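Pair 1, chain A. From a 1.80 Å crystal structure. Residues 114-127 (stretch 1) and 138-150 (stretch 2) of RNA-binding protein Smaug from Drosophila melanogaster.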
# COMPACT_ATOMS: atom_id res chain seq x y z
N ARG A 114 -9.78 -1.01 1.59
CA ARG A 114 -9.84 -0.63 0.18
C ARG A 114 -8.76 -1.38 -0.60
O ARG A 114 -8.98 -1.79 -1.74
CB ARG A 114 -9.62 0.88 0.02
CG ARG A 114 -10.69 1.75 0.71
CD ARG A 114 -12.10 1.31 0.34
NE ARG A 114 -12.38 1.41 -1.09
CZ ARG A 114 -12.82 2.52 -1.70
NH1 ARG A 114 -13.03 3.63 -1.01
NH2 ARG A 114 -13.08 2.50 -3.00
N PHE A 115 -7.60 -1.56 0.03
CA PHE A 115 -6.49 -2.26 -0.60
C PHE A 115 -6.86 -3.72 -0.86
O PHE A 115 -6.60 -4.24 -1.95
CB PHE A 115 -5.25 -2.19 0.31
CG PHE A 115 -4.00 -2.72 -0.34
CD1 PHE A 115 -3.20 -1.88 -1.09
CD2 PHE A 115 -3.64 -4.05 -0.20
CE1 PHE A 115 -2.03 -2.36 -1.71
CE2 PHE A 115 -2.48 -4.55 -0.81
CZ PHE A 115 -1.67 -3.69 -1.57
N LEU A 116 -7.45 -4.37 0.13
CA LEU A 116 -7.85 -5.76 -0.04
C LEU A 116 -8.97 -5.89 -1.06
O LEU A 116 -9.06 -6.89 -1.77
CB LEU A 116 -8.28 -6.35 1.31
CG LEU A 116 -7.16 -6.64 2.31
CD1 LEU A 116 -7.78 -7.18 3.58
CD2 LEU A 116 -6.17 -7.66 1.72
N LYS A 117 -9.83 -4.87 -1.14
CA LYS A 117 -10.93 -4.89 -2.12
C LYS A 117 -10.35 -4.87 -3.53
O LYS A 117 -10.80 -5.61 -4.40
CB LYS A 117 -11.85 -3.67 -1.93
CG LYS A 117 -13.02 -3.90 -0.97
CD LYS A 117 -13.96 -2.68 -0.96
CE LYS A 117 -15.23 -2.95 -0.17
NZ LYS A 117 -14.97 -3.10 1.28
N VAL A 118 -9.37 -4.00 -3.75
CA VAL A 118 -8.73 -3.89 -5.06
C VAL A 118 -8.01 -5.18 -5.40
O VAL A 118 -8.04 -5.63 -6.55
CB VAL A 118 -7.73 -2.72 -5.09
CG1 VAL A 118 -6.87 -2.80 -6.34
CG2 VAL A 118 -8.49 -1.39 -5.06
N ILE A 119 -7.37 -5.80 -4.41
CA ILE A 119 -6.68 -7.07 -4.66
C ILE A 119 -7.68 -8.10 -5.17
O ILE A 119 -7.37 -8.85 -6.10
CB ILE A 119 -6.00 -7.62 -3.38
CG1 ILE A 119 -4.79 -6.75 -3.00
CG2 ILE A 119 -5.55 -9.06 -3.61
CD1 ILE A 119 -3.67 -6.75 -4.05
N ASP A 120 -8.87 -8.13 -4.59
CA ASP A 120 -9.90 -9.08 -5.03
C ASP A 120 -10.31 -8.83 -6.48
O ASP A 120 -10.42 -9.76 -7.28
CB ASP A 120 -11.15 -9.01 -4.14
CG ASP A 120 -10.93 -9.60 -2.76
OD1 ASP A 120 -10.06 -10.49 -2.62
OD2 ASP A 120 -11.63 -9.19 -1.81
N ILE A 121 -10.53 -7.56 -6.81
CA ILE A 121 -10.92 -7.18 -8.17
C ILE A 121 -9.80 -7.53 -9.15
O ILE A 121 -10.06 -8.10 -10.21
CB ILE A 121 -11.21 -5.68 -8.27
CG1 ILE A 121 -12.39 -5.33 -7.35
CG2 ILE A 121 -11.51 -5.30 -9.71
CD1 ILE A 121 -12.71 -3.86 -7.29
N VAL A 122 -8.56 -7.20 -8.79
CA VAL A 122 -7.41 -7.49 -9.64
C VAL A 122 -7.25 -8.99 -9.90
O VAL A 122 -7.21 -9.43 -11.05
CB VAL A 122 -6.09 -6.96 -9.01
CG1 VAL A 122 -4.87 -7.51 -9.76
CG2 VAL A 122 -6.07 -5.44 -9.07
N THR A 123 -7.17 -9.78 -8.83
CA THR A 123 -7.00 -11.21 -8.99
C THR A 123 -8.19 -11.83 -9.72
O THR A 123 -8.04 -12.84 -10.42
CB THR A 123 -6.80 -11.91 -7.63
OG1 THR A 123 -7.94 -11.70 -6.80
CG2 THR A 123 -5.56 -11.35 -6.93
N ASN A 124 -9.37 -11.23 -9.58
CA ASN A 124 -10.56 -11.74 -10.25
C ASN A 124 -10.56 -11.37 -11.73
O ASN A 124 -10.95 -12.19 -12.58
CB ASN A 124 -11.83 -11.18 -9.59
CG ASN A 124 -12.14 -11.86 -8.26
OD1 ASN A 124 -13.10 -11.50 -7.58
ND2 ASN A 124 -11.33 -12.85 -7.89
N THR A 125 -10.16 -10.15 -12.04
CA THR A 125 -10.10 -9.69 -13.42
C THR A 125 -9.06 -10.52 -14.15
O THR A 125 -9.23 -10.89 -15.31
CB THR A 125 -9.68 -8.20 -13.49
OG1 THR A 125 -10.75 -7.39 -12.97
CG2 THR A 125 -9.37 -7.79 -14.92
N LEU A 126 -7.98 -10.82 -13.43
CA LEU A 126 -6.88 -11.61 -13.93
C LEU A 126 -7.36 -12.98 -14.41
O LEU A 126 -7.27 -13.31 -15.59
CB LEU A 126 -5.83 -11.79 -12.83
CG LEU A 126 -4.53 -12.51 -13.17
CD1 LEU A 126 -3.76 -11.71 -14.21
CD2 LEU A 126 -3.70 -12.67 -11.91
N GLN A 127 -7.88 -13.76 -13.47
CA GLN A 127 -8.36 -15.10 -13.78
C GLN A 127 -9.37 -15.14 -14.93
O GLN A 127 -9.60 -16.20 -15.52
CB GLN A 127 -8.96 -15.75 -12.52
CG GLN A 127 -7.95 -15.92 -11.40
CD GLN A 127 -8.50 -16.71 -10.22
OE1 GLN A 127 -9.46 -16.29 -9.57
NE2 GLN A 127 -7.89 -17.86 -9.94
N THR A 138 3.57 -8.54 -15.16
CA THR A 138 2.45 -8.15 -14.31
C THR A 138 2.17 -9.20 -13.24
O THR A 138 2.04 -8.87 -12.06
CB THR A 138 1.17 -7.95 -15.16
OG1 THR A 138 1.39 -6.89 -16.09
CG2 THR A 138 -0.02 -7.61 -14.28
N LEU A 139 2.09 -10.46 -13.65
CA LEU A 139 1.83 -11.55 -12.71
C LEU A 139 2.93 -11.61 -11.65
O LEU A 139 2.66 -11.86 -10.48
CB LEU A 139 1.74 -12.87 -13.47
CG LEU A 139 1.10 -14.06 -12.75
CD1 LEU A 139 -0.19 -13.64 -12.07
CD2 LEU A 139 0.83 -15.16 -13.77
N GLY A 140 4.18 -11.36 -12.06
CA GLY A 140 5.28 -11.38 -11.12
C GLY A 140 5.17 -10.27 -10.08
O GLY A 140 5.43 -10.48 -8.89
N VAL A 141 4.79 -9.07 -10.51
CA VAL A 141 4.66 -7.98 -9.55
C VAL A 141 3.53 -8.30 -8.57
O VAL A 141 3.68 -8.12 -7.37
CB VAL A 141 4.40 -6.64 -10.27
CG1 VAL A 141 4.26 -5.53 -9.23
CG2 VAL A 141 5.55 -6.32 -11.21
N LEU A 142 2.40 -8.78 -9.09
CA LEU A 142 1.26 -9.13 -8.24
C LEU A 142 1.62 -10.16 -7.18
O LEU A 142 1.20 -10.05 -6.03
CB LEU A 142 0.11 -9.66 -9.10
CG LEU A 142 -1.13 -10.09 -8.31
CD1 LEU A 142 -1.63 -8.89 -7.47
CD2 LEU A 142 -2.22 -10.57 -9.26
N MET A 143 2.40 -11.17 -7.55
CA MET A 143 2.78 -12.20 -6.58
C MET A 143 3.62 -11.56 -5.48
O MET A 143 3.48 -11.89 -4.31
CB MET A 143 3.53 -13.33 -7.28
CG MET A 143 2.67 -14.12 -8.27
SD MET A 143 1.32 -15.07 -7.50
CE MET A 143 2.29 -16.40 -6.77
N TRP A 144 4.49 -10.62 -5.85
CA TRP A 144 5.30 -9.92 -4.86
C TRP A 144 4.38 -9.09 -3.94
O TRP A 144 4.59 -9.02 -2.73
CB TRP A 144 6.29 -8.99 -5.55
CG TRP A 144 7.05 -8.12 -4.62
CD1 TRP A 144 8.14 -8.47 -3.87
CD2 TRP A 144 6.78 -6.75 -4.32
NE1 TRP A 144 8.56 -7.40 -3.12
CE2 TRP A 144 7.74 -6.33 -3.37
CE3 TRP A 144 5.81 -5.84 -4.75
CZ2 TRP A 144 7.76 -5.03 -2.86
CZ3 TRP A 144 5.83 -4.54 -4.24
CH2 TRP A 144 6.80 -4.15 -3.30
N ILE A 145 3.37 -8.47 -4.53
CA ILE A 145 2.43 -7.68 -3.73
C ILE A 145 1.71 -8.57 -2.71
O ILE A 145 1.63 -8.23 -1.52
CB ILE A 145 1.37 -7.01 -4.64
CG1 ILE A 145 2.02 -5.90 -5.47
CG2 ILE A 145 0.22 -6.44 -3.78
CD1 ILE A 145 1.09 -5.32 -6.56
N LEU A 146 1.19 -9.70 -3.16
CA LEU A 146 0.50 -10.61 -2.25
C LEU A 146 1.49 -11.01 -1.16
O LEU A 146 1.14 -11.10 0.01
CB LEU A 146 0.00 -11.84 -3.00
CG LEU A 146 -1.04 -11.55 -4.09
CD1 LEU A 146 -1.41 -12.83 -4.82
CD2 LEU A 146 -2.27 -10.93 -3.45
N ASP A 147 2.72 -11.23 -1.59
CA ASP A 147 3.81 -11.62 -0.71
C ASP A 147 3.99 -10.62 0.44
O ASP A 147 4.02 -11.00 1.61
CB ASP A 147 5.09 -11.74 -1.54
CG ASP A 147 6.09 -12.71 -0.95
OD1 ASP A 147 5.66 -13.76 -0.42
OD2 ASP A 147 7.30 -12.42 -1.03
N ARG A 148 4.10 -9.34 0.10
CA ARG A 148 4.26 -8.30 1.11
C ARG A 148 2.98 -8.10 1.93
O ARG A 148 3.04 -7.75 3.10
CB ARG A 148 4.64 -6.97 0.45
CG ARG A 148 5.98 -6.96 -0.28
CD ARG A 148 7.15 -6.91 0.70
NE ARG A 148 7.31 -8.14 1.47
CZ ARG A 148 7.79 -9.28 0.97
NH1 ARG A 148 8.17 -9.35 -0.30
NH2 ARG A 148 7.89 -10.35 1.75
N SER A 149 1.83 -8.33 1.30
CA SER A 149 0.55 -8.17 1.99
C SER A 149 0.35 -9.27 3.05
O SER A 149 -0.22 -9.02 4.13
CB SER A 149 -0.61 -8.22 0.98
OG SER A 149 -0.53 -7.14 0.06
N ILE A 150 0.81 -10.47 2.75
CA ILE A 150 0.68 -11.60 3.68
C ILE A 150 1.41 -11.28 4.97
O ILE A 150 1.03 -11.75 6.05
CB ILE A 150 1.24 -12.90 3.05
CG1 ILE A 150 0.31 -13.37 1.93
CG2 ILE A 150 1.37 -13.99 4.11
CD1 ILE A 150 0.87 -14.51 1.09

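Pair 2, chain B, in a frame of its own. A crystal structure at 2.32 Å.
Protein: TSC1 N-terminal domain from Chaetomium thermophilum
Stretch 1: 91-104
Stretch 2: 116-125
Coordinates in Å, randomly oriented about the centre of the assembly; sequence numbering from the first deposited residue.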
# COMPACT_ATOMS: atom_id res chain seq x y z
N ARG B 91 58.98 9.64 3.32
CA ARG B 91 59.85 8.77 4.11
C ARG B 91 59.04 7.79 4.94
O ARG B 91 59.43 6.63 5.10
CB ARG B 91 60.73 9.62 5.04
CG ARG B 91 61.69 10.55 4.31
CD ARG B 91 62.59 9.77 3.36
NE ARG B 91 63.53 10.61 2.61
CZ ARG B 91 64.48 10.16 1.79
NH1 ARG B 91 64.66 8.85 1.61
NH2 ARG B 91 65.25 11.00 1.13
N THR B 92 57.90 8.25 5.46
CA THR B 92 57.04 7.38 6.24
C THR B 92 56.37 6.33 5.36
O THR B 92 56.26 5.16 5.76
CB THR B 92 56.00 8.23 6.97
OG1 THR B 92 56.67 9.19 7.80
CG2 THR B 92 55.11 7.37 7.82
N PHE B 93 55.93 6.72 4.17
CA PHE B 93 55.33 5.75 3.25
C PHE B 93 56.35 4.71 2.81
O PHE B 93 56.02 3.52 2.71
CB PHE B 93 54.74 6.47 2.04
CG PHE B 93 54.20 5.54 0.99
CD1 PHE B 93 52.96 4.95 1.14
CD2 PHE B 93 54.93 5.26 -0.16
CE1 PHE B 93 52.46 4.09 0.18
CE2 PHE B 93 54.43 4.41 -1.12
CZ PHE B 93 53.19 3.82 -0.95
N GLN B 94 57.58 5.14 2.53
CA GLN B 94 58.63 4.20 2.12
C GLN B 94 58.85 3.13 3.18
O GLN B 94 59.09 1.96 2.85
CB GLN B 94 59.92 4.97 1.86
CG GLN B 94 59.89 5.80 0.59
CD GLN B 94 61.06 6.75 0.50
OE1 GLN B 94 62.08 6.57 1.16
NE2 GLN B 94 60.91 7.80 -0.31
N TRP B 95 58.77 3.50 4.46
CA TRP B 95 58.95 2.51 5.51
C TRP B 95 57.70 1.65 5.66
O TRP B 95 57.81 0.43 5.82
CB TRP B 95 59.30 3.21 6.82
CG TRP B 95 60.75 3.56 6.93
CD1 TRP B 95 61.30 4.80 6.87
CD2 TRP B 95 61.85 2.64 7.08
NE1 TRP B 95 62.67 4.73 6.99
CE2 TRP B 95 63.03 3.41 7.12
CE3 TRP B 95 61.94 1.25 7.19
CZ2 TRP B 95 64.29 2.83 7.26
CZ3 TRP B 95 63.19 0.68 7.33
CH2 TRP B 95 64.35 1.47 7.37
N TRP B 96 56.52 2.27 5.64
CA TRP B 96 55.28 1.52 5.65
C TRP B 96 55.20 0.56 4.47
O TRP B 96 54.82 -0.60 4.61
CB TRP B 96 54.09 2.49 5.68
CG TRP B 96 52.75 1.85 5.85
CD1 TRP B 96 52.03 1.76 7.01
CD2 TRP B 96 51.92 1.30 4.82
NE1 TRP B 96 50.82 1.14 6.77
CE2 TRP B 96 50.73 0.85 5.44
CE3 TRP B 96 52.07 1.12 3.45
CZ2 TRP B 96 49.70 0.24 4.72
CZ3 TRP B 96 51.05 0.51 2.74
CH2 TRP B 96 49.89 0.08 3.37
N ASP B 97 55.56 1.05 3.27
CA ASP B 97 55.60 0.19 2.09
C ASP B 97 56.62 -0.93 2.26
O ASP B 97 56.39 -2.07 1.83
CB ASP B 97 55.95 1.03 0.86
CG ASP B 97 55.67 0.32 -0.45
OD1 ASP B 97 55.27 -0.86 -0.42
OD2 ASP B 97 55.88 0.94 -1.51
N LYS B 98 57.76 -0.63 2.90
CA LYS B 98 58.81 -1.61 3.07
C LYS B 98 58.44 -2.69 4.08
O LYS B 98 58.85 -3.85 3.93
CB LYS B 98 60.10 -0.89 3.46
CG LYS B 98 61.35 -1.73 3.55
CD LYS B 98 62.50 -0.83 3.94
CE LYS B 98 63.83 -1.55 3.92
NZ LYS B 98 64.15 -2.10 2.57
N LEU B 99 57.66 -2.34 5.11
CA LEU B 99 57.31 -3.28 6.17
C LEU B 99 56.00 -4.02 5.94
O LEU B 99 55.68 -4.93 6.71
CB LEU B 99 57.23 -2.55 7.51
CG LEU B 99 58.47 -1.79 7.99
CD1 LEU B 99 58.30 -1.35 9.44
CD2 LEU B 99 59.72 -2.63 7.82
N LEU B 100 55.23 -3.65 4.91
CA LEU B 100 53.90 -4.21 4.73
C LEU B 100 53.94 -5.73 4.60
O LEU B 100 53.35 -6.46 5.41
CB LEU B 100 53.22 -3.59 3.51
CG LEU B 100 51.82 -4.12 3.21
CD1 LEU B 100 50.90 -3.89 4.41
CD2 LEU B 100 51.24 -3.46 1.96
N ASP B 101 54.65 -6.23 3.58
CA ASP B 101 54.71 -7.67 3.32
C ASP B 101 55.41 -8.44 4.44
O ASP B 101 54.94 -9.53 4.79
CB ASP B 101 55.40 -7.93 1.98
CG ASP B 101 54.55 -7.50 0.80
OD1 ASP B 101 53.31 -7.57 0.91
OD2 ASP B 101 55.12 -7.09 -0.24
N PRO B 102 56.51 -7.94 5.02
CA PRO B 102 57.07 -8.65 6.19
C PRO B 102 56.10 -8.77 7.35
O PRO B 102 56.07 -9.81 8.02
CB PRO B 102 58.29 -7.79 6.55
CG PRO B 102 58.71 -7.19 5.27
CD PRO B 102 57.43 -6.90 4.53
N VAL B 103 55.30 -7.73 7.61
CA VAL B 103 54.32 -7.81 8.69
C VAL B 103 53.20 -8.78 8.33
O VAL B 103 52.78 -9.60 9.16
CB VAL B 103 53.77 -6.40 9.01
CG1 VAL B 103 52.50 -6.51 9.83
CG2 VAL B 103 54.81 -5.58 9.75
N LEU B 104 52.69 -8.70 7.10
CA LEU B 104 51.58 -9.56 6.69
C LEU B 104 51.96 -11.03 6.75
O LEU B 104 51.12 -11.88 7.08
CB LEU B 104 51.10 -9.17 5.29
CG LEU B 104 50.36 -7.84 5.18
CD1 LEU B 104 49.90 -7.59 3.75
CD2 LEU B 104 49.19 -7.80 6.14
N SER B 116 50.80 -3.84 16.18
CA SER B 116 51.76 -2.75 16.16
C SER B 116 51.79 -2.06 14.80
O SER B 116 51.86 -0.83 14.72
CB SER B 116 53.16 -3.26 16.53
OG SER B 116 54.10 -2.20 16.54
N PHE B 117 51.73 -2.85 13.72
CA PHE B 117 51.71 -2.25 12.39
C PHE B 117 50.39 -1.54 12.13
O PHE B 117 50.36 -0.54 11.40
CB PHE B 117 51.95 -3.32 11.33
CG PHE B 117 52.02 -2.79 9.93
CD1 PHE B 117 53.17 -2.17 9.47
CD2 PHE B 117 50.94 -2.91 9.07
CE1 PHE B 117 53.23 -1.67 8.18
CE2 PHE B 117 51.00 -2.42 7.78
CZ PHE B 117 52.15 -1.80 7.34
N MSE B 118 49.30 -2.03 12.71
CA MSE B 118 48.00 -1.38 12.57
C MSE B 118 47.99 -0.05 13.30
O MSE B 118 47.50 0.96 12.78
CB MSE B 118 46.88 -2.28 13.09
CG MSE B 118 45.50 -1.74 12.82
SE MSE B 118 45.18 -1.53 10.90
CE MSE B 118 43.93 -0.04 10.96
N ASP B 119 48.53 -0.04 14.52
CA ASP B 119 48.63 1.20 15.28
C ASP B 119 49.59 2.18 14.59
O ASP B 119 49.35 3.39 14.60
CB ASP B 119 49.09 0.92 16.71
CG ASP B 119 48.02 0.20 17.52
OD1 ASP B 119 46.83 0.50 17.33
OD2 ASP B 119 48.39 -0.67 18.34
N PHE B 120 50.67 1.66 14.00
CA PHE B 120 51.53 2.51 13.18
C PHE B 120 50.74 3.12 12.02
O PHE B 120 50.90 4.30 11.71
CB PHE B 120 52.72 1.70 12.66
CG PHE B 120 53.67 2.50 11.81
CD1 PHE B 120 54.13 3.74 12.23
CD2 PHE B 120 54.12 2.01 10.60
CE1 PHE B 120 55.00 4.48 11.45
CE2 PHE B 120 55.00 2.73 9.82
CZ PHE B 120 55.44 3.97 10.24
N THR B 121 49.89 2.32 11.38
CA THR B 121 49.05 2.83 10.30
C THR B 121 48.09 3.90 10.82
O THR B 121 47.89 4.94 10.18
CB THR B 121 48.28 1.69 9.65
OG1 THR B 121 49.21 0.75 9.09
CG2 THR B 121 47.37 2.21 8.55
N LEU B 122 47.48 3.65 11.99
CA LEU B 122 46.54 4.61 12.55
C LEU B 122 47.23 5.91 12.94
O LEU B 122 46.66 7.00 12.79
CB LEU B 122 45.82 4.00 13.75
CG LEU B 122 44.88 2.83 13.43
CD1 LEU B 122 44.41 2.15 14.71
CD2 LEU B 122 43.70 3.30 12.60
N GLU B 123 48.46 5.82 13.45
CA GLU B 123 49.19 7.03 13.82
C GLU B 123 49.54 7.87 12.60
O GLU B 123 49.54 9.10 12.67
CB GLU B 123 50.47 6.65 14.58
CG GLU B 123 50.22 6.06 15.96
CD GLU B 123 51.44 5.34 16.51
OE1 GLU B 123 52.42 5.17 15.75
OE2 GLU B 123 51.41 4.93 17.68
N ILE B 124 49.84 7.21 11.48
CA ILE B 124 50.12 7.94 10.24
C ILE B 124 48.89 8.70 9.77
O ILE B 124 48.97 9.86 9.35
CB ILE B 124 50.61 6.96 9.16
CG1 ILE B 124 51.95 6.34 9.56
CG2 ILE B 124 50.73 7.66 7.81
CD1 ILE B 124 52.42 5.25 8.61
N LEU B 125 47.72 8.06 9.86
CA LEU B 125 46.50 8.67 9.33
C LEU B 125 46.00 9.83 10.19
O LEU B 125 45.31 10.71 9.68
CB LEU B 125 45.40 7.61 9.22
CG LEU B 125 45.62 6.48 8.21
CD1 LEU B 125 44.48 5.48 8.28
CD2 LEU B 125 45.75 7.06 6.82

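Pair 1, from Smaug, and pair 2, from the TSC1 N-terminal domain, each consist of two helices packed in a nearly antiparallel fashion. The N-to-C directions of the helices enclose 147° in pair 1 and 152° in pair 2, and the axes approach to 12.1 Å and 11.2 Å. Fourteen central residues superpose with an RMSD of 0.5 Å, so the differences between the interfaces lie mainly in the side chains.

Among the matched positions that make contact in both pairs, the side-chain centres lie farthest apart at A:Ile119, matched by B:Trp96. The isoleucine makes only apolar contacts, with its CD1 3.9 Å from CG2 of A:Ile145 and its CG2 3.8 Å from CD2 of A:Leu146. In pair 2 the indole, with chi1 in t, sits as a knob among B:Phe117, B:Phe120, B:Thr121 and B:Ile124. B:Thr121 takes the place of A:Leu146, and this exchange of a methyl-bearing branch for a hydroxyl gives the indole a polar partner: B:Trp96 NE1 donates to B:Thr121 OG1 at 2.9 Å, with an N-H...acceptor angle of 163°. The same hydroxyl donates to B:Phe117 O, also at 2.9 Å, so it serves both helices at once. Pair 1 has no hydrogen bond across its stretches.

A:Leu142 and B:Phe117 occupy the second key position, both with chi1 in t. CD2 of A:Leu142 lies 4.1 Å from both A:Val122 CG1 and A:Thr123 CG2, and 3.7 Å from A:Leu126 CD2. The counterparts of A:Val122 and A:Thr123 are leucines, and both meet the phenyl ring: B:Leu99 CB is 4.2 Å from B:Phe117 CE1, and B:Leu100 CD1 is 3.7 Å from B:Phe117 CE2. The ring also forms an offset stack with the five-membered ring of B:Trp96, their centroids 4.5 Å apart and planes at 28°, while B:Val103 lies over one face of the phenyl.

Farther along, the aromatic residue changes helix. A:Phe115 reaches across to A:Ile145, its CZ 4.0 Å from A:Ile145 CG2, and meets A:Ser149 OG at the ring edge, 3.4 Å from CE2. That hydroxyl donates to A:Ile145 O at 2.9 Å, which satisfies it within its own helix. In pair 2 a small B:Thr92 replaces the phenylalanine and faces larger partners, B:Phe120 and B:Ile124, in place of A:Ile145 and A:Ser149. Its CG2 lies 4.2 Å from B:Phe120 CZ and 3.5 Å from B:Ile124 CD1.

The two stretches bury 374 Å² in pair 1 and 448 Å² in pair 2. Aliphatic branches dominate the first contact, whereas interlocked aromatic rings and one buried hydrogen bond organise the second.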